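Local atomic coordinates of VP5 (Halorubrum pleomorphic virus 2, PDB entry 6QGI), a protein that is the envelope protein of a haloarchaeal pleomorphic virus and probably drives fusion of the viral membrane with that of its host cell. Residues 100-105 with 240-245; 17-22 with 63-68; 289-294 with 488-493. One frame throughout, in Å; residues are numbered along the deposited sequence.

Interaction 2 lies deepest, its centre about 11 Å from the centre of the chain; that of interaction 3 is about 17 Å out and that of interaction 1 about 25 Å. Interaction 1 is partly buried, and it alone has polar bonds across it: an arginine-asparagine grip beside a valine pair. Interactions 2 and 3 are buried and purely apolar, each turning on one isoleucine, Ile65 or Ile291. Interaction 1 joins two long helices; interaction 2 sets a loop against residues around the start of helix 66-86; interaction 3 brings helix 476-496 to the end of helix 285-292. A hydrogen bond from Tyr105 OH to Ala19 O connects 1 with 2, and the Arg21-Asp289 salt bridge connects 2 with 3.

Interaction 1 (100-105 with 240-245); sequences TEVNSY and QNVRSG
The flat groups of Asn103 and Arg243 meet at the guanidinium edge, where the amide oxygen of Asn103 lies almost in the guanidinium plane. The amide itself stands nearly upright to that plane, 79° from it, so the two groups touch without stacking. Arg243 comes side-on and offers two nitrogens to one atom: NE reaches Asn103 OD1 at 2.9 Å, and NH2 reaches Asn103 OD1 at 2.9 Å as well. Both bonds are bent at the hydrogen, as expected when two N-H groups converge on a single acceptor. Seen from the amide, they differ: NE approaches in the carbonyl plane, while NH2 sits well above it.

The side chain of Arg243 is extended from CG to NE (chi3 175°), which carries the guanidinium across the gap between the helices to meet Asn103 at about a right angle. The packing is that of an antiparallel helix pair, helix 91-133 against helix 225-253, with the local axes 168° apart in direction and 10.1 Å apart at closest approach. Next to the polar grip, on the buried side, Val102 and Val242 fill the space between the helices. Methyl CG1 of Val242 lies against both methyls of Val102, 3.7 Å from Val102 CG2 and 3.9 Å from Val102 CG1. Leu239 of the second helix also touches Val102 and Asn103, and Ala77 of helix 66-86 packs on Val102. Ala172 of a loop touches both Asn103 and Arg243.

Interaction 2 (17-22 with 63-68); sequences GWALRE and QNILDG
Residues 17-19 make a short 3-10 turn, and the two backbones come nearest at Ala19 and Leu66, whose CA atoms are 7.7 Å apart. The loop between strand 11-13 and helix 37-60 packs here on the residues around the beginning of helix 66-86. Ile65 reaches across to 17-22, and its terminal methyl makes both close contacts. Ile65 CD1 lies 3.8 Å from Trp18 CZ2, on the six-membered ring of the indole, and meets the ring obliquely. The same CD1 is 4.0 Å from Ala19 CB. Ile65 CG1 stands between the backbone N and the carbonyl carbon (chi1 60°), and with chi2 extended at 155° the methyl is carried out to Trp18 and Ala19. Ala19 CB also lies over one face of the Trp18 ring, toward its rim, so the three side chains form one small apolar cluster. Met235 of helix 225-253 touches both Trp18 and Leu66, and Val16 packs on Ile65. The turn itself is held at Gly17 O, which accepts from Leu20 N at 2.9 Å and from Arg21 N at 2.8 Å.

Interaction 3 (289-294 with 488-493); sequences DLIALN and ELIEKY
Ile291 is the bump of this contact, and its hollow is formed by Leu489, Ile490 and Tyr493 along one side of helix 476-496. Its two branches go to different parts of that hollow. CG2, anti to the backbone N, leans on Leu489, where Ile291 CG2 is 3.9 Å from Leu489 CB and 4.0 Å from Leu489 CD1. The longer branch reaches on to Tyr493: Ile291 CD1 stands 3.5 Å from Tyr493 CD2 and 3.8 Å from Tyr493 CE2, meeting the ring obliquely near these two carbons. Ile490 fits against both branches at once, with its terminal CD1 3.8 Å from Ile291 CD1 and 3.9 Å from Ile291 CG2. The torsions of Ile490 (chi1 -69°, chi2 -48°) carry that methyl toward Ile291 although its CB does not point there.

Ile291 sits in the last turn of helix 285-292. A Schellman motif closes that helix just beyond, with Asn294 at positive phi, its N bonded to Ile291 O at 2.9 Å, and the longer bond running from Val295 N to Leu290 O. Around the pocket, Ala299 of strand 297-299 packs on Leu489 and Tyr493, while Met277 of helix 270-279 lies on Ile490. Helix 476-496, the last one modelled, thus packs against both helices and a strand. The one polar group on the four touching side chains, Tyr493 OH, is hydrogen-bonded to Thr317 OG1.

The contact joins carbon to carbon throughout, so its hold comes from close fit and burial of apolar surface rather than from directed bonds.

Interaction 1 (100-105 with 240-245)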
# COMPACT_ATOMS: atom_id res chain seq x y z
N THR A 100 -10.29 -24.66 -10.61
CA THR A 100 -10.18 -23.73 -11.74
C THR A 100 -10.41 -22.31 -11.24
O THR A 100 -9.69 -21.41 -11.67
CB THR A 100 -11.16 -24.13 -12.86
OG1 THR A 100 -10.79 -25.43 -13.32
CG2 THR A 100 -11.14 -23.17 -14.05
N GLU A 101 -11.35 -22.12 -10.30
CA GLU A 101 -11.64 -20.81 -9.71
C GLU A 101 -10.49 -20.37 -8.81
O GLU A 101 -10.17 -19.18 -8.80
CB GLU A 101 -12.96 -20.83 -8.93
CG GLU A 101 -14.18 -20.91 -9.84
CD GLU A 101 -14.38 -19.75 -10.79
OE1 GLU A 101 -14.75 -18.65 -10.32
OE2 GLU A 101 -14.17 -19.94 -12.01
N VAL A 102 -9.84 -21.32 -8.10
CA VAL A 102 -8.68 -21.07 -7.23
C VAL A 102 -7.52 -20.60 -8.12
O VAL A 102 -6.94 -19.54 -7.87
CB VAL A 102 -8.27 -22.32 -6.39
CG1 VAL A 102 -6.98 -22.10 -5.60
CG2 VAL A 102 -9.39 -22.76 -5.46
N ASN A 103 -7.24 -21.37 -9.18
CA ASN A 103 -6.16 -21.13 -10.12
C ASN A 103 -6.37 -19.87 -10.95
O ASN A 103 -5.40 -19.14 -11.17
CB ASN A 103 -5.98 -22.35 -11.03
CG ASN A 103 -5.57 -23.61 -10.29
OD1 ASN A 103 -4.94 -23.57 -9.22
ND2 ASN A 103 -5.93 -24.76 -10.82
N SER A 104 -7.62 -19.58 -11.37
CA SER A 104 -7.97 -18.40 -12.16
C SER A 104 -7.78 -17.12 -11.35
O SER A 104 -7.20 -16.15 -11.86
CB SER A 104 -9.41 -18.50 -12.65
OG SER A 104 -9.70 -17.51 -13.62
N TYR A 105 -8.26 -17.11 -10.10
CA TYR A 105 -8.17 -15.98 -9.20
C TYR A 105 -6.71 -15.77 -8.73
O TYR A 105 -6.24 -14.62 -8.74
CB TYR A 105 -9.13 -16.14 -8.01
CG TYR A 105 -8.82 -15.24 -6.83
CD1 TYR A 105 -8.83 -13.85 -6.96
CD2 TYR A 105 -8.52 -15.77 -5.58
CE1 TYR A 105 -8.53 -13.03 -5.88
CE2 TYR A 105 -8.23 -14.96 -4.49
CZ TYR A 105 -8.23 -13.58 -4.65
OH TYR A 105 -7.96 -12.79 -3.57
N GLN A 240 -1.37 -23.50 -2.41
CA GLN A 240 -1.24 -24.92 -2.07
C GLN A 240 -2.27 -25.34 -1.02
O GLN A 240 -2.86 -26.42 -1.14
CB GLN A 240 0.18 -25.25 -1.59
CG GLN A 240 1.28 -25.08 -2.66
CD GLN A 240 1.09 -25.93 -3.90
OE1 GLN A 240 0.74 -27.11 -3.85
NE2 GLN A 240 1.32 -25.32 -5.06
N ASN A 241 -2.51 -24.49 0.00
CA ASN A 241 -3.45 -24.74 1.09
C ASN A 241 -4.90 -24.69 0.63
O ASN A 241 -5.70 -25.49 1.11
CB ASN A 241 -3.25 -23.76 2.26
CG ASN A 241 -1.98 -23.95 3.07
OD1 ASN A 241 -1.21 -24.91 2.88
ND2 ASN A 241 -1.73 -23.04 4.00
N VAL A 242 -5.26 -23.76 -0.29
CA VAL A 242 -6.64 -23.66 -0.79
C VAL A 242 -6.92 -24.86 -1.72
O VAL A 242 -8.01 -25.41 -1.65
CB VAL A 242 -6.98 -22.29 -1.45
CG1 VAL A 242 -8.42 -22.26 -1.94
CG2 VAL A 242 -6.75 -21.15 -0.47
N ARG A 243 -5.93 -25.29 -2.55
CA ARG A 243 -6.07 -26.46 -3.44
C ARG A 243 -6.32 -27.74 -2.64
O ARG A 243 -7.27 -28.47 -2.94
CB ARG A 243 -4.81 -26.65 -4.31
CG ARG A 243 -4.76 -25.80 -5.57
CD ARG A 243 -3.35 -25.76 -6.11
NE ARG A 243 -3.25 -25.06 -7.39
CZ ARG A 243 -2.12 -24.84 -8.04
NH1 ARG A 243 -0.96 -25.24 -7.52
NH2 ARG A 243 -2.12 -24.21 -9.20
N SER A 244 -5.48 -28.01 -1.62
CA SER A 244 -5.58 -29.18 -0.74
C SER A 244 -6.83 -29.12 0.14
O SER A 244 -7.47 -30.14 0.37
CB SER A 244 -4.33 -29.30 0.14
OG SER A 244 -3.14 -29.24 -0.64
N GLY A 245 -7.15 -27.91 0.59
CA GLY A 245 -8.30 -27.62 1.43
C GLY A 245 -9.63 -27.76 0.72
O GLY A 245 -10.58 -28.29 1.30

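Interaction 2 (17-22 with 63-68)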
# COMPACT_ATOMS: atom_id res chain seq x y z
N GLY A 17 -6.12 -3.64 -4.39
CA GLY A 17 -6.98 -4.12 -5.47
C GLY A 17 -6.37 -5.23 -6.30
O GLY A 17 -7.10 -6.06 -6.84
N TRP A 18 -5.02 -5.27 -6.34
CA TRP A 18 -4.19 -6.25 -7.05
C TRP A 18 -4.38 -7.67 -6.52
O TRP A 18 -4.09 -8.64 -7.22
CB TRP A 18 -2.71 -5.86 -6.96
CG TRP A 18 -2.20 -5.81 -5.55
CD1 TRP A 18 -2.23 -4.74 -4.70
CD2 TRP A 18 -1.57 -6.87 -4.83
NE1 TRP A 18 -1.72 -5.09 -3.48
CE2 TRP A 18 -1.27 -6.38 -3.54
CE3 TRP A 18 -1.24 -8.20 -5.15
CZ2 TRP A 18 -0.64 -7.18 -2.57
CZ3 TRP A 18 -0.62 -8.99 -4.19
CH2 TRP A 18 -0.32 -8.47 -2.92
N ALA A 19 -4.84 -7.78 -5.26
CA ALA A 19 -5.11 -9.06 -4.62
C ALA A 19 -6.55 -9.49 -4.87
O ALA A 19 -6.92 -10.61 -4.53
CB ALA A 19 -4.83 -8.95 -3.13
N LEU A 20 -7.37 -8.61 -5.49
CA LEU A 20 -8.77 -8.90 -5.76
C LEU A 20 -9.10 -9.02 -7.25
O LEU A 20 -9.90 -9.87 -7.62
CB LEU A 20 -9.66 -7.82 -5.13
CG LEU A 20 -9.75 -7.84 -3.62
CD1 LEU A 20 -10.46 -6.63 -3.13
CD2 LEU A 20 -10.47 -9.10 -3.12
N ARG A 21 -8.49 -8.17 -8.09
CA ARG A 21 -8.76 -8.14 -9.53
C ARG A 21 -7.54 -7.64 -10.30
O ARG A 21 -6.57 -7.22 -9.68
CB ARG A 21 -9.97 -7.23 -9.80
CG ARG A 21 -9.67 -5.76 -9.52
CD ARG A 21 -10.90 -4.92 -9.32
NE ARG A 21 -10.54 -3.67 -8.67
CZ ARG A 21 -10.56 -3.48 -7.35
NH1 ARG A 21 -10.93 -4.46 -6.54
NH2 ARG A 21 -10.21 -2.31 -6.84
N GLU A 22 -7.61 -7.64 -11.66
CA GLU A 22 -6.56 -7.08 -12.51
C GLU A 22 -6.42 -5.59 -12.16
O GLU A 22 -7.41 -4.86 -12.17
CB GLU A 22 -6.87 -7.31 -14.00
CG GLU A 22 -5.66 -7.17 -14.89
CD GLU A 22 -5.91 -7.09 -16.39
OE1 GLU A 22 -7.09 -7.03 -16.80
OE2 GLU A 22 -4.92 -7.09 -17.15
N GLN A 63 1.69 -7.42 3.30
CA GLN A 63 1.94 -8.86 3.19
C GLN A 63 0.92 -9.65 4.00
O GLN A 63 0.78 -10.86 3.80
CB GLN A 63 3.36 -9.23 3.68
CG GLN A 63 4.43 -8.15 3.46
CD GLN A 63 4.53 -7.17 4.60
OE1 GLN A 63 3.61 -6.97 5.39
NE2 GLN A 63 5.68 -6.52 4.70
N ASN A 64 0.21 -8.96 4.91
CA ASN A 64 -0.75 -9.56 5.82
C ASN A 64 -2.20 -9.54 5.30
O ASN A 64 -3.12 -9.88 6.05
CB ASN A 64 -0.67 -8.87 7.18
CG ASN A 64 0.64 -9.10 7.88
OD1 ASN A 64 1.15 -10.23 7.96
ND2 ASN A 64 1.22 -8.04 8.41
N ILE A 65 -2.39 -9.18 4.02
CA ILE A 65 -3.72 -9.16 3.38
C ILE A 65 -3.94 -10.48 2.61
O ILE A 65 -5.03 -10.70 2.08
CB ILE A 65 -3.94 -7.91 2.47
CG1 ILE A 65 -2.90 -7.84 1.32
CG2 ILE A 65 -3.99 -6.61 3.29
CD1 ILE A 65 -3.29 -7.11 0.13
N LEU A 66 -2.91 -11.35 2.57
CA LEU A 66 -2.93 -12.64 1.88
C LEU A 66 -3.87 -13.65 2.56
O LEU A 66 -4.34 -14.57 1.89
CB LEU A 66 -1.53 -13.24 1.73
CG LEU A 66 -0.61 -12.53 0.72
CD1 LEU A 66 0.83 -12.88 0.96
CD2 LEU A 66 -1.00 -12.85 -0.72
N ASP A 67 -4.19 -13.44 3.86
CA ASP A 67 -5.18 -14.25 4.58
C ASP A 67 -6.55 -14.01 3.93
O ASP A 67 -7.36 -14.93 3.82
CB ASP A 67 -5.19 -13.92 6.09
CG ASP A 67 -4.51 -14.94 6.99
OD1 ASP A 67 -4.58 -16.15 6.69
OD2 ASP A 67 -3.91 -14.52 8.01
N GLY A 68 -6.75 -12.78 3.47
CA GLY A 68 -7.94 -12.35 2.74
C GLY A 68 -7.98 -12.91 1.34
O GLY A 68 -9.07 -13.11 0.79

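Interaction 3 (289-294 with 488-493)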
# COMPACT_ATOMS: atom_id res chain seq x y z
N ASP A 289 -11.97 -2.55 -0.97
CA ASP A 289 -11.11 -3.69 -1.25
C ASP A 289 -10.69 -4.40 0.05
O ASP A 289 -10.65 -5.63 0.07
CB ASP A 289 -9.88 -3.25 -2.06
CG ASP A 289 -10.16 -2.80 -3.50
OD1 ASP A 289 -11.28 -3.07 -4.00
OD2 ASP A 289 -9.27 -2.16 -4.10
N LEU A 290 -10.40 -3.64 1.13
CA LEU A 290 -10.03 -4.20 2.44
C LEU A 290 -11.20 -4.96 3.08
O LEU A 290 -10.97 -5.97 3.74
CB LEU A 290 -9.51 -3.11 3.40
CG LEU A 290 -8.05 -2.66 3.23
CD1 LEU A 290 -7.74 -1.50 4.15
CD2 LEU A 290 -7.05 -3.79 3.52
N ILE A 291 -12.46 -4.49 2.87
CA ILE A 291 -13.67 -5.15 3.37
C ILE A 291 -13.84 -6.46 2.57
O ILE A 291 -14.10 -7.50 3.17
CB ILE A 291 -14.93 -4.23 3.30
CG1 ILE A 291 -14.81 -3.07 4.32
CG2 ILE A 291 -16.25 -5.01 3.51
CD1 ILE A 291 -15.54 -1.81 3.91
N ALA A 292 -13.64 -6.39 1.24
CA ALA A 292 -13.72 -7.54 0.33
C ALA A 292 -12.66 -8.61 0.66
O ALA A 292 -12.91 -9.80 0.44
CB ALA A 292 -13.56 -7.09 -1.10
N LEU A 293 -11.50 -8.18 1.20
CA LEU A 293 -10.41 -9.07 1.61
C LEU A 293 -10.61 -9.54 3.06
O LEU A 293 -9.73 -10.17 3.63
CB LEU A 293 -9.04 -8.40 1.43
CG LEU A 293 -8.53 -8.33 -0.01
CD1 LEU A 293 -7.59 -7.17 -0.20
CD2 LEU A 293 -7.88 -9.65 -0.43
N ASN A 294 -11.80 -9.24 3.63
CA ASN A 294 -12.24 -9.64 4.97
C ASN A 294 -11.21 -9.30 6.07
O ASN A 294 -10.89 -10.12 6.94
CB ASN A 294 -12.61 -11.12 4.98
CG ASN A 294 -13.45 -11.53 6.16
OD1 ASN A 294 -14.44 -10.87 6.50
ND2 ASN A 294 -13.06 -12.63 6.79
N GLU A 488 -23.72 -4.66 4.74
CA GLU A 488 -23.88 -3.67 5.81
C GLU A 488 -22.59 -2.91 6.09
O GLU A 488 -22.68 -1.75 6.48
CB GLU A 488 -24.47 -4.27 7.11
CG GLU A 488 -23.65 -5.35 7.81
CD GLU A 488 -24.41 -6.18 8.83
OE1 GLU A 488 -25.64 -5.99 8.98
OE2 GLU A 488 -23.77 -7.03 9.48
N LEU A 489 -21.41 -3.52 5.85
CA LEU A 489 -20.13 -2.83 6.02
C LEU A 489 -19.92 -1.81 4.90
O LEU A 489 -19.43 -0.71 5.17
CB LEU A 489 -18.95 -3.81 6.06
CG LEU A 489 -18.58 -4.40 7.42
CD1 LEU A 489 -17.51 -5.47 7.28
CD2 LEU A 489 -18.12 -3.32 8.40
N ILE A 490 -20.31 -2.16 3.66
CA ILE A 490 -20.20 -1.28 2.50
C ILE A 490 -21.14 -0.08 2.70
O ILE A 490 -20.67 1.06 2.61
CB ILE A 490 -20.44 -2.06 1.18
CG1 ILE A 490 -19.29 -3.06 0.86
CG2 ILE A 490 -20.74 -1.14 -0.02
CD1 ILE A 490 -17.80 -2.56 0.96
N GLU A 491 -22.43 -0.33 3.04
CA GLU A 491 -23.43 0.71 3.29
C GLU A 491 -22.96 1.68 4.40
O GLU A 491 -23.13 2.89 4.24
CB GLU A 491 -24.78 0.10 3.66
CG GLU A 491 -25.56 -0.42 2.45
CD GLU A 491 -26.87 -1.14 2.74
OE1 GLU A 491 -27.01 -1.71 3.85
OE2 GLU A 491 -27.74 -1.16 1.84
N LYS A 492 -22.33 1.15 5.47
CA LYS A 492 -21.79 1.93 6.60
C LYS A 492 -20.76 2.95 6.12
O LYS A 492 -20.81 4.12 6.54
CB LYS A 492 -21.17 1.02 7.66
CG LYS A 492 -22.17 0.33 8.57
CD LYS A 492 -21.52 -0.75 9.42
CE LYS A 492 -22.52 -1.62 10.14
NZ LYS A 492 -21.85 -2.53 11.10
N TYR A 493 -19.83 2.53 5.23
CA TYR A 493 -18.79 3.40 4.69
C TYR A 493 -19.35 4.35 3.64
O TYR A 493 -18.89 5.49 3.56
CB TYR A 493 -17.62 2.60 4.12
CG TYR A 493 -16.61 2.23 5.19
CD1 TYR A 493 -15.68 3.16 5.65
CD2 TYR A 493 -16.62 0.97 5.78
CE1 TYR A 493 -14.77 2.84 6.65
CE2 TYR A 493 -15.69 0.63 6.76
CZ TYR A 493 -14.78 1.57 7.21
OH TYR A 493 -13.87 1.27 8.18